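Local coordinates for protein pyridoxine 4-oxidase (Mesorhizobium loti, PDB 4HA6) that probably oxidises pyridoxine at its 4-hydroxymethyl group to the aldehyde, using bound FAD as a member of the GMC oxidoreductase family, at residues 105-109 and 110-114; 473-477 and 478-482; 487-490 and 491-495. All coordinates share one frame; numbering follows the deposited sequence. Where two conformers were deposited one is given.

Overall arrangement
Interactions 2 and 3 follow one another in the chain, strand 473-475 leading to helix 490-506, and both touch FAD: interaction 2 at the diphosphate, interaction 3 from the diphosphate and ribityl chain to the flavin. Their centres lie 12 Å apart and they pack directly, A478 CB standing 3.8 Å from V493 CG2 and M481 CE 3.9 Å from I489 CG2. Interaction 1 is a local turn farther from the cofactor, the side chain of W112 being about 12 Å from FAD. It meets interaction 2 through A106 CB and P482 CB, 3.8 Å apart, and leaves about 5 Å between nearest atoms to interaction 3. P488 in interaction 3 also touches the bound pyridoxamine.

Interaction 1: residues 105-109 and 110-114; sequences DASGD and RRWGW
D109 grips the backbone of the next residues through two acceptors. Its OD1 takes the N-H of R111, with R111 N 3.1 Å from D109 OD1 and an N-H...O angle of 172°; the donor comes to the anti side of the carboxylate, out of its plane. D109 O receives a weak bond from W112 N at 3.3 Å. The next bond in the 3-10 segment runs from G113 N to R110 O, 3.0 Å.

The N-H of D109 itself goes to S107 OG at 3.1 Å, forming an ST turn. S107 OG sits between its own backbone N and carbonyl carbon (chi1 67°), where it can reach D109 N. The same hydroxyl bonds to W103 O one turn earlier in helix 97-107, and so closes the helix end. G108, the first residue past the helix, has positive phi.

D109 and R111 form no salt bridge: D109 OD2 lies 4.5 Å from R111 NE, and the carboxylate and guanidinium planes are 60° apart. Instead the aliphatic R111 CG crowds D109 OD1 at 3.0 Å and also lies over the rim of one face of the W112 indole, 3.6 Å above the ring plane, while R111 NH1 turns to Q503. W112 CD1 approaches S107 OG to 3.5 Å, and W112 NE1 finds its acceptor in A463 O.

An ST turn followed by an Asx turn and a 3-10 segment thus joins helix 97-107 to helix 114-124, with G113 at the N-cap of the second helix.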
loop_
_atom_site.group_PDB
_atom_site.type_symbol
_atom_site.label_atom_id
_atom_site.label_comp_id
_atom_site.label_asym_id
_atom_site.label_seq_id
_atom_site.Cartn_x
_atom_site.Cartn_y
_atom_site.Cartn_z
ATOM N N ASP A 105 15.461 4.542 -13.128
ATOM C CA ASP A 105 15.587 5.812 -13.825
ATOM C C ASP A 105 15.512 6.978 -12.830
ATOM O O ASP A 105 16.305 7.905 -12.899
ATOM C CB ASP A 105 14.490 5.950 -14.887
ATOM C CG ASP A 105 14.530 4.829 -15.921
ATOM O OD1 ASP A 105 15.585 4.169 -16.060
ATOM O OD2 ASP A 105 13.503 4.600 -16.592
ATOM N N ALA A 106 14.564 6.921 -11.897
ATOM C CA ALA A 106 14.383 8.011 -10.932
ATOM C C ALA A 106 15.560 8.110 -9.960
ATOM O O ALA A 106 16.045 9.207 -9.658
ATOM C CB ALA A 106 13.049 7.836 -10.166
ATOM N N SER A 107 16.029 6.961 -9.487
ATOM C CA SER A 107 17.022 6.908 -8.410
ATOM C C SER A 107 18.458 6.928 -8.905
ATOM O O SER A 107 19.381 7.306 -8.151
ATOM C CB SER A 107 16.833 5.629 -7.587
ATOM O OG SER A 107 17.147 4.466 -8.352
ATOM N N GLY A 108 18.656 6.484 -10.148
ATOM C CA GLY A 108 19.990 6.377 -10.709
ATOM C C GLY A 108 20.751 5.194 -10.140
ATOM O O GLY A 108 21.980 5.120 -10.253
ATOM N N ASP A 109 20.024 4.259 -9.525
ATOM C CA ASP A 109 20.659 3.113 -8.899
ATOM C C ASP A 109 19.992 1.777 -9.277
ATOM O O ASP A 109 18.785 1.592 -9.070
ATOM C CB ASP A 109 20.687 3.302 -7.381
ATOM C CG ASP A 109 21.719 2.417 -6.703
ATOM O OD1 ASP A 109 21.899 1.266 -7.154
ATOM O OD2 ASP A 109 22.339 2.853 -5.711
ATOM N N ARG A 110 20.810 0.845 -9.783
ATOM C CA ARG A 110 20.388 -0.476 -10.265
ATOM C C ARG A 110 19.742 -1.346 -9.192
ATOM O O ARG A 110 19.032 -2.313 -9.494
ATOM C CB ARG A 110 21.610 -1.249 -10.776
ATOM C CG ARG A 110 22.172 -0.828 -12.119
ATOM C CD ARG A 110 23.345 -1.748 -12.510
ATOM N NE ARG A 110 24.506 -1.620 -11.621
ATOM C CZ ARG A 110 24.829 -2.487 -10.663
ATOM N NH1 ARG A 110 24.081 -3.563 -10.448
ATOM N NH2 ARG A 110 25.902 -2.279 -9.915
ATOM N N ARG A 111 20.035 -1.038 -7.930
ATOM C CA ARG A 111 19.556 -1.850 -6.810
ATOM C C ARG A 111 18.042 -1.895 -6.721
ATOM O O ARG A 111 17.473 -2.799 -6.097
ATOM C CB ARG A 111 20.129 -1.333 -5.494
ATOM C CG ARG A 111 19.892 0.143 -5.268
ATOM C CD ARG A 111 20.759 0.634 -4.122
ATOM N NE ARG A 111 20.420 -0.166 -2.965
ATOM C CZ ARG A 111 20.418 0.271 -1.720
ATOM N NH1 ARG A 111 20.767 1.520 -1.438
ATOM N NH2 ARG A 111 20.049 -0.559 -0.763
ATOM N N TRP A 112 17.399 -0.924 -7.367
ATOM C CA TRP A 112 15.963 -0.769 -7.301
ATOM C C TRP A 112 15.288 -1.377 -8.518
ATOM O O TRP A 112 14.093 -1.180 -8.732
ATOM C CB TRP A 112 15.618 0.721 -7.166
ATOM C CG TRP A 112 16.080 1.291 -5.832
ATOM C CD1 TRP A 112 17.023 2.270 -5.621
ATOM C CD2 TRP A 112 15.637 0.881 -4.535
ATOM N NE1 TRP A 112 17.169 2.503 -4.264
ATOM C CE2 TRP A 112 16.330 1.658 -3.580
ATOM C CE3 TRP A 112 14.710 -0.060 -4.084
ATOM C CZ2 TRP A 112 16.127 1.515 -2.218
ATOM C CZ3 TRP A 112 14.515 -0.202 -2.733
ATOM C CH2 TRP A 112 15.217 0.581 -1.814
ATOM N N GLY A 113 16.059 -2.104 -9.327
ATOM C CA GLY A 113 15.519 -2.774 -10.500
ATOM C C GLY A 113 15.079 -4.187 -10.178
ATOM O O GLY A 113 15.542 -4.768 -9.189
ATOM N N TRP A 114 14.179 -4.730 -10.997
ATOM C CA TRP A 114 13.632 -6.068 -10.783
ATOM C C TRP A 114 14.719 -7.136 -10.552
ATOM O O TRP A 114 14.605 -7.967 -9.641
ATOM C CB TRP A 114 12.773 -6.464 -11.987
ATOM C CG TRP A 114 12.139 -7.817 -11.871
ATOM C CD1 TRP A 114 12.608 -8.997 -12.389
ATOM C CD2 TRP A 114 10.905 -8.130 -11.215
ATOM N NE1 TRP A 114 11.746 -10.025 -12.079
ATOM C CE2 TRP A 114 10.693 -9.523 -11.357
ATOM C CE3 TRP A 114 9.962 -7.370 -10.510
ATOM C CZ2 TRP A 114 9.565 -10.171 -10.834
ATOM C CZ3 TRP A 114 8.850 -8.011 -9.981
ATOM C CH2 TRP A 114 8.656 -9.400 -10.152
#

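Interaction 2: residues 473-477 and 478-482; sequences LFVVD and ASIMP. With FAD (flavin-adenine dinucleotide), chain B.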
loop_
_atom_site.group_PDB
_atom_site.type_symbol
_atom_site.label_atom_id
_atom_site.label_comp_id
_atom_site.label_asym_id
_atom_site.label_seq_id
_atom_site.Cartn_x
_atom_site.Cartn_y
_atom_site.Cartn_z
ATOM N N LEU A 473 19.714 10.475 9.069
ATOM C CA LEU A 473 18.268 10.261 9.003
ATOM C C LEU A 473 17.856 9.568 7.712
ATOM O O LEU A 473 18.181 10.020 6.613
ATOM C CB LEU A 473 17.522 11.594 9.157
ATOM C CG LEU A 473 15.998 11.611 8.995
ATOM C CD1 LEU A 473 15.321 10.795 10.066
ATOM C CD2 LEU A 473 15.501 13.047 9.039
ATOM N N PHE A 474 17.112 8.476 7.851
ATOM C CA PHE A 474 16.677 7.705 6.694
ATOM C C PHE A 474 15.147 7.609 6.664
ATOM O O PHE A 474 14.490 7.721 7.705
ATOM C CB PHE A 474 17.347 6.323 6.717
ATOM C CG PHE A 474 18.855 6.392 6.858
ATOM C CD1 PHE A 474 19.676 6.352 5.734
ATOM C CD2 PHE A 474 19.445 6.542 8.113
ATOM C CE1 PHE A 474 21.064 6.441 5.855
ATOM C CE2 PHE A 474 20.830 6.625 8.241
ATOM C CZ PHE A 474 21.633 6.573 7.110
ATOM N N VAL A 475 14.581 7.466 5.470
ATOM C CA VAL A 475 13.140 7.280 5.322
ATOM C C VAL A 475 12.921 5.943 4.610
ATOM O O VAL A 475 13.336 5.765 3.462
ATOM C CB VAL A 475 12.486 8.430 4.550
ATOM C CG1 VAL A 475 10.985 8.228 4.513
ATOM C CG2 VAL A 475 12.835 9.796 5.203
ATOM N N VAL A 476 12.339 4.978 5.316
ATOM C CA VAL A 476 12.250 3.629 4.780
ATOM C C VAL A 476 10.836 3.094 4.928
ATOM O O VAL A 476 10.554 2.325 5.854
ATOM C CB VAL A 476 13.267 2.671 5.456
ATOM C CG1 VAL A 476 13.271 1.324 4.760
ATOM C CG2 VAL A 476 14.652 3.262 5.389
ATOM N N ASP A 477 9.956 3.521 4.010
ATOM C CA ASP A 477 8.568 3.066 3.945
ATOM C C ASP A 477 7.951 3.442 2.590
ATOM O O ASP A 477 8.679 3.809 1.654
ATOM C CB ASP A 477 7.742 3.632 5.113
ATOM C CG ASP A 477 7.764 5.153 5.168
ATOM O OD1 ASP A 477 7.812 5.802 4.086
ATOM O OD2 ASP A 477 7.740 5.698 6.301
ATOM N N ALA A 478 6.623 3.384 2.482
ATOM C CA ALA A 478 5.960 3.634 1.201
ATOM C C ALA A 478 6.159 5.054 0.707
ATOM O O ALA A 478 5.962 5.327 -0.474
ATOM C CB ALA A 478 4.461 3.320 1.279
ATOM N N SER A 479 6.524 5.965 1.607
ATOM C CA SER A 479 6.705 7.365 1.203
ATOM C C SER A 479 7.853 7.562 0.182
ATOM O O SER A 479 7.818 8.505 -0.620
ATOM C CB SER A 479 6.925 8.237 2.434
ATOM O OG SER A 479 8.194 7.961 3.005
ATOM N N ILE A 480 8.872 6.694 0.195
ATOM C CA ILE A 480 9.988 6.900 -0.739
ATOM C C ILE A 480 9.719 6.458 -2.184
ATOM O O ILE A 480 10.482 6.838 -3.095
ATOM C CB ILE A 480 11.312 6.270 -0.255
ATOM C CG1 ILE A 480 11.255 4.736 -0.314
ATOM C CG2 ILE A 480 11.732 6.838 1.113
ATOM C CD1 ILE A 480 11.924 4.164 -1.579
ATOM N N MET A 481 8.664 5.657 -2.397
ATOM C CA MET A 481 8.356 5.117 -3.726
ATOM C C MET A 481 8.277 6.224 -4.768
ATOM O O MET A 481 7.443 7.124 -4.647
ATOM C CB MET A 481 7.021 4.352 -3.705
ATOM C CG MET A 481 7.021 3.176 -2.725
ATOM S SD MET A 481 5.426 2.314 -2.584
ATOM C CE MET A 481 5.223 1.731 -4.294
ATOM N N PRO A 482 9.161 6.178 -5.780
ATOM C CA PRO A 482 9.092 7.165 -6.868
ATOM C C PRO A 482 7.745 7.087 -7.566
ATOM O O PRO A 482 7.154 8.116 -7.893
ATOM C CB PRO A 482 10.222 6.726 -7.817
ATOM C CG PRO A 482 11.243 6.059 -6.874
ATOM C CD PRO A 482 10.368 5.325 -5.876
HETATM P PA FAD B . 2.356 1.374 7.807
HETATM O O1A FAD B . 2.349 -0.144 7.691
HETATM O O2A FAD B . 1.050 2.110 7.697
HETATM O O5B FAD B . 3.063 1.733 9.217
HETATM C C5B FAD B . 3.062 3.026 9.816
HETATM C C4B FAD B . 3.202 2.773 11.310
HETATM O O4B FAD B . 3.828 3.871 11.981
HETATM C C3B FAD B . 1.836 2.586 11.958
HETATM O O3B FAD B . 1.945 1.440 12.819
HETATM C C2B FAD B . 1.606 3.866 12.757
HETATM O O2B FAD B . 0.804 3.623 13.926
HETATM C C1B FAD B . 3.029 4.298 13.101
HETATM N N9A FAD B . 3.228 5.770 13.254
HETATM C C8A FAD B . 2.740 6.742 12.454
HETATM N N7A FAD B . 3.148 7.966 12.889
HETATM C C5A FAD B . 3.920 7.789 13.987
HETATM C C6A FAD B . 4.669 8.665 14.926
HETATM N N6A FAD B . 4.681 10.026 14.770
HETATM N N1A FAD B . 5.348 8.062 15.944
HETATM C C2A FAD B . 5.356 6.722 16.103
HETATM N N3A FAD B . 4.697 5.879 15.276
HETATM C C4A FAD B . 3.972 6.339 14.217
HETATM N N1 FAD B . -1.246 -3.729 0.359
HETATM C C2 FAD B . -1.089 -4.868 -0.341
HETATM O O2 FAD B . -0.009 -5.051 -0.947
HETATM N N3 FAD B . -2.056 -5.800 -0.435
HETATM C C4 FAD B . -3.243 -5.667 0.182
HETATM O O4 FAD B . -4.143 -6.540 0.073
HETATM C C4X FAD B . -3.491 -4.439 0.972
HETATM N N5 FAD B . -4.658 -4.216 1.609
HETATM C C5X FAD B . -4.851 -3.090 2.341
HETATM C C6 FAD B . -6.058 -2.876 3.003
HETATM C C7 FAD B . -6.252 -1.724 3.761
HETATM C C7M FAD B . -7.564 -1.509 4.474
HETATM C C8 FAD B . -5.162 -0.715 3.868
HETATM C C8M FAD B . -5.379 0.532 4.684
HETATM C C9 FAD B . -3.949 -0.920 3.212
HETATM C C9A FAD B . -3.767 -2.073 2.448
HETATM N N10 FAD B . -2.550 -2.289 1.778
HETATM C C10 FAD B . -2.386 -3.464 1.030
HETATM C "C1'" FAD B . -1.474 -1.294 1.860
HETATM C "C2'" FAD B . -0.336 -1.724 2.771
HETATM O "O2'" FAD B . -0.858 -2.252 4.000
HETATM C "C3'" FAD B . 0.514 -0.480 3.039
HETATM O "O3'" FAD B . 0.859 0.113 1.776
HETATM C "C4'" FAD B . 1.772 -0.820 3.818
HETATM O "O4'" FAD B . 1.377 -1.466 5.042
HETATM C "C5'" FAD B . 2.609 0.431 4.105
HETATM O "O5'" FAD B . 3.504 0.132 5.174
HETATM P P FAD B . 4.410 1.295 5.797
HETATM O O1P FAD B . 5.538 0.699 6.629
HETATM O O2P FAD B . 4.741 2.309 4.720
HETATM O O3P FAD B . 3.369 2.044 6.760
#
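D477 and S479 form an Asx turn just past strand 473-475, the outermost strand at one end of the Rossmann-type parallel sheet of the FAD domain, and the turn lies against the cofactor's diphosphate.

Among the polar contacts, D477 OD1 accepts S479 N at 2.8 Å; the N-H comes to the anti side of the carboxylate and 29° out of its plane. S479 OG also donates to this oxygen, although their modelled separation is too short for its exact length to be trusted. The other carboxylate oxygen, OD2, is held by S256 OG and by G252 N at the start of helix 252-262, so both oxygens have donors and the carboxylate cannot easily rotate. The donors on OD1 and OD2 would be expected to ease the burial of a negative group beside a phosphate. Setting CG between its own N and carbonyl carbon, chi1 57°, brings the D477 carboxylate to S479 N. The backbone closes the turn through I480 N and D477 O, 3.2 Å apart, with the donor above the carbonyl plane.

In this turn the main chain makes the polar contact to the cofactor: A478 N points at FAD O2P, 3.1 Å away, with an N-H...O angle of 166°. D477 CB approaches the same FAD O2P to 3.3 Å.

The apolar contacts join strand residue V475 to I480. The two side chains lie side by side, running opposite ways, with V475 CG1 meeting I480 CG2 at 3.7 Å. I480 itself packs on I496 of helix 490-506. This corner is tight, for I480 CG2 also presses on the carbonyl V475 O at 3.0 Å.

Interaction 3: residues 487-490 and 491-495; sequences GPIH and AAVLA. With FAD (flavin-adenine dinucleotide), chain B.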
loop_
_atom_site.group_PDB
_atom_site.type_symbol
_atom_site.label_atom_id
_atom_site.label_comp_id
_atom_site.label_asym_id
_atom_site.label_seq_id
_atom_site.Cartn_x
_atom_site.Cartn_y
_atom_site.Cartn_z
ATOM N N GLY A 487 0.050 -2.896 -8.909
ATOM C CA GLY A 487 -0.998 -3.400 -8.035
ATOM C C GLY A 487 -0.670 -3.064 -6.587
ATOM O O GLY A 487 0.102 -2.146 -6.320
ATOM N N PRO A 488 -1.248 -3.812 -5.644
ATOM C CA PRO A 488 -1.023 -3.538 -4.225
ATOM C C PRO A 488 0.471 -3.440 -3.865
ATOM O O PRO A 488 1.296 -4.202 -4.389
ATOM C CB PRO A 488 -1.705 -4.736 -3.543
ATOM C CG PRO A 488 -2.808 -5.114 -4.486
ATOM C CD PRO A 488 -2.191 -4.930 -5.853
ATOM N N ILE A 489 0.796 -2.511 -2.964
ATOM C CA ILE A 489 2.176 -2.090 -2.738
ATOM C C ILE A 489 2.896 -2.685 -1.521
ATOM O O ILE A 489 4.054 -2.339 -1.259
ATOM C CB ILE A 489 2.244 -0.563 -2.567
ATOM C CG1 ILE A 489 1.466 -0.126 -1.315
ATOM C CG2 ILE A 489 1.730 0.157 -3.822
ATOM C CD1 ILE A 489 1.553 1.380 -1.049
ATOM N N HIS A 490 2.233 -3.540 -0.751
ATOM C CA HIS A 490 2.851 -4.035 0.479
ATOM C C HIS A 490 4.149 -4.801 0.177
ATOM O O HIS A 490 5.153 -4.633 0.880
ATOM C CB HIS A 490 1.856 -4.888 1.277
ATOM C CG HIS A 490 2.331 -5.289 2.640
ATOM N ND1 HIS A 490 2.393 -6.607 3.044
ATOM C CD2 HIS A 490 2.735 -4.549 3.700
ATOM C CE1 HIS A 490 2.817 -6.659 4.297
ATOM N NE2 HIS A 490 3.033 -5.426 4.720
ATOM N N ALA A 491 4.154 -5.610 -0.878
ATOM C CA ALA A 491 5.365 -6.373 -1.214
ATOM C C ALA A 491 6.523 -5.403 -1.452
ATOM O O ALA A 491 7.657 -5.638 -1.021
ATOM C CB ALA A 491 5.142 -7.234 -2.455
ATOM N N ALA A 492 6.217 -4.309 -2.151
ATOM C CA ALA A 492 7.206 -3.282 -2.473
ATOM C C ALA A 492 7.730 -2.564 -1.237
ATOM O O ALA A 492 8.932 -2.275 -1.132
ATOM C CB ALA A 492 6.618 -2.266 -3.453
ATOM N N VAL A 493 6.834 -2.248 -0.307
ATOM C CA VAL A 493 7.259 -1.601 0.935
ATOM C C VAL A 493 8.208 -2.540 1.682
ATOM O O VAL A 493 9.209 -2.107 2.280
ATOM C CB VAL A 493 6.061 -1.303 1.863
ATOM C CG1 VAL A 493 6.539 -0.676 3.166
ATOM C CG2 VAL A 493 5.050 -0.390 1.167
ATOM N N LEU A 494 7.896 -3.831 1.654
ATOM C CA LEU A 494 8.724 -4.808 2.348
ATOM C C LEU A 494 10.059 -4.951 1.619
ATOM O O LEU A 494 11.118 -4.993 2.250
ATOM C CB LEU A 494 7.988 -6.147 2.493
ATOM C CG LEU A 494 6.697 -6.148 3.334
ATOM C CD1 LEU A 494 6.000 -7.498 3.194
ATOM C CD2 LEU A 494 6.950 -5.843 4.801
ATOM N N ALA A 495 10.022 -4.972 0.291
ATOM C CA ALA A 495 11.277 -4.972 -0.475
ATOM C C ALA A 495 12.127 -3.730 -0.163
ATOM O O ALA A 495 13.337 -3.834 0.009
ATOM C CB ALA A 495 11.010 -5.096 -1.962
HETATM P PA FAD B . 2.356 1.374 7.807
HETATM O O1A FAD B . 2.349 -0.144 7.691
HETATM O O2A FAD B . 1.050 2.110 7.697
HETATM O O5B FAD B . 3.063 1.733 9.217
HETATM C C5B FAD B . 3.062 3.026 9.816
HETATM C C4B FAD B . 3.202 2.773 11.310
HETATM O O4B FAD B . 3.828 3.871 11.981
HETATM C C3B FAD B . 1.836 2.586 11.958
HETATM O O3B FAD B . 1.945 1.440 12.819
HETATM C C2B FAD B . 1.606 3.866 12.757
HETATM O O2B FAD B . 0.804 3.623 13.926
HETATM C C1B FAD B . 3.029 4.298 13.101
HETATM N N9A FAD B . 3.228 5.770 13.254
HETATM C C8A FAD B . 2.740 6.742 12.454
HETATM N N7A FAD B . 3.148 7.966 12.889
HETATM C C5A FAD B . 3.920 7.789 13.987
HETATM C C6A FAD B . 4.669 8.665 14.926
HETATM N N6A FAD B . 4.681 10.026 14.770
HETATM N N1A FAD B . 5.348 8.062 15.944
HETATM C C2A FAD B . 5.356 6.722 16.103
HETATM N N3A FAD B . 4.697 5.879 15.276
HETATM C C4A FAD B . 3.972 6.339 14.217
HETATM N N1 FAD B . -1.246 -3.729 0.359
HETATM C C2 FAD B . -1.089 -4.868 -0.341
HETATM O O2 FAD B . -0.009 -5.051 -0.947
HETATM N N3 FAD B . -2.056 -5.800 -0.435
HETATM C C4 FAD B . -3.243 -5.667 0.182
HETATM O O4 FAD B . -4.143 -6.540 0.073
HETATM C C4X FAD B . -3.491 -4.439 0.972
HETATM N N5 FAD B . -4.658 -4.216 1.609
HETATM C C5X FAD B . -4.851 -3.090 2.341
HETATM C C6 FAD B . -6.058 -2.876 3.003
HETATM C C7 FAD B . -6.252 -1.724 3.761
HETATM C C7M FAD B . -7.564 -1.509 4.474
HETATM C C8 FAD B . -5.162 -0.715 3.868
HETATM C C8M FAD B . -5.379 0.532 4.684
HETATM C C9 FAD B . -3.949 -0.920 3.212
HETATM C C9A FAD B . -3.767 -2.073 2.448
HETATM N N10 FAD B . -2.550 -2.289 1.778
HETATM C C10 FAD B . -2.386 -3.464 1.030
HETATM C "C1'" FAD B . -1.474 -1.294 1.860
HETATM C "C2'" FAD B . -0.336 -1.724 2.771
HETATM O "O2'" FAD B . -0.858 -2.252 4.000
HETATM C "C3'" FAD B . 0.514 -0.480 3.039
HETATM O "O3'" FAD B . 0.859 0.113 1.776
HETATM C "C4'" FAD B . 1.772 -0.820 3.818
HETATM O "O4'" FAD B . 1.377 -1.466 5.042
HETATM C "C5'" FAD B . 2.609 0.431 4.105
HETATM O "O5'" FAD B . 3.504 0.132 5.174
HETATM P P FAD B . 4.410 1.295 5.797
HETATM O O1P FAD B . 5.538 0.699 6.629
HETATM O O2P FAD B . 4.741 2.309 4.720
HETATM O O3P FAD B . 3.369 2.044 6.760
HETATM O O HOH W 1 4.141 -4.106 -4.261
#
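H490 N donates to the flavin carbonyl oxygen FAD O2 at 2.7 Å, and H490 opens helix 490-506. Two backbone bonds start that helix: V493 N to I489 O at 2.9 Å, where the donor sits nearly on the line of the carbonyl (C=O...N 164°), and L494 N to H490 O at 3.0 Å. Just before the helix, a water links P488 O to A492 N. With H490 N pointing at O2 and the helix N-terminus behind it, the helix dipole would probably stabilise negative charge on the N1-C2=O edge of the flavin.

The H490 side chain is turned off the helix, CG lying anti to its N (chi1 -172°), which puts the imidazole beside the ribityl chain. L494 CD1 sits over one ring face in a CH-pi contact, 3.8 Å from the centroid of the H490 ring and 27° off its normal. H88 meets the same ring edge-to-face, and H490 NE2 has a weak bond to S11 OG. With an alanine here, the L494 methyl would probably lose the face it rests on, leaving a gap by the ribityl chain and S11 OG without its histidine partner.

Packing continues along the cofactor. P488 CB stands 3.1 Å from FAD O2, I489 CG1 lies 3.2 Å from the ribityl FAD O3', and V493 CG1 reaches FAD O5' at 3.7 Å; P488 also touches the bound pyridoxamine. I489 CG1 and V493 CG2 meet more loosely, at 4.4 Å. L494 also lies against S11 and L15 of helix 11-20.

Here side chains flank the ribityl chain, and the helix N-terminus aimed at the flavin C2 carbonyl is characteristic of the GMC oxidoreductase FAD site.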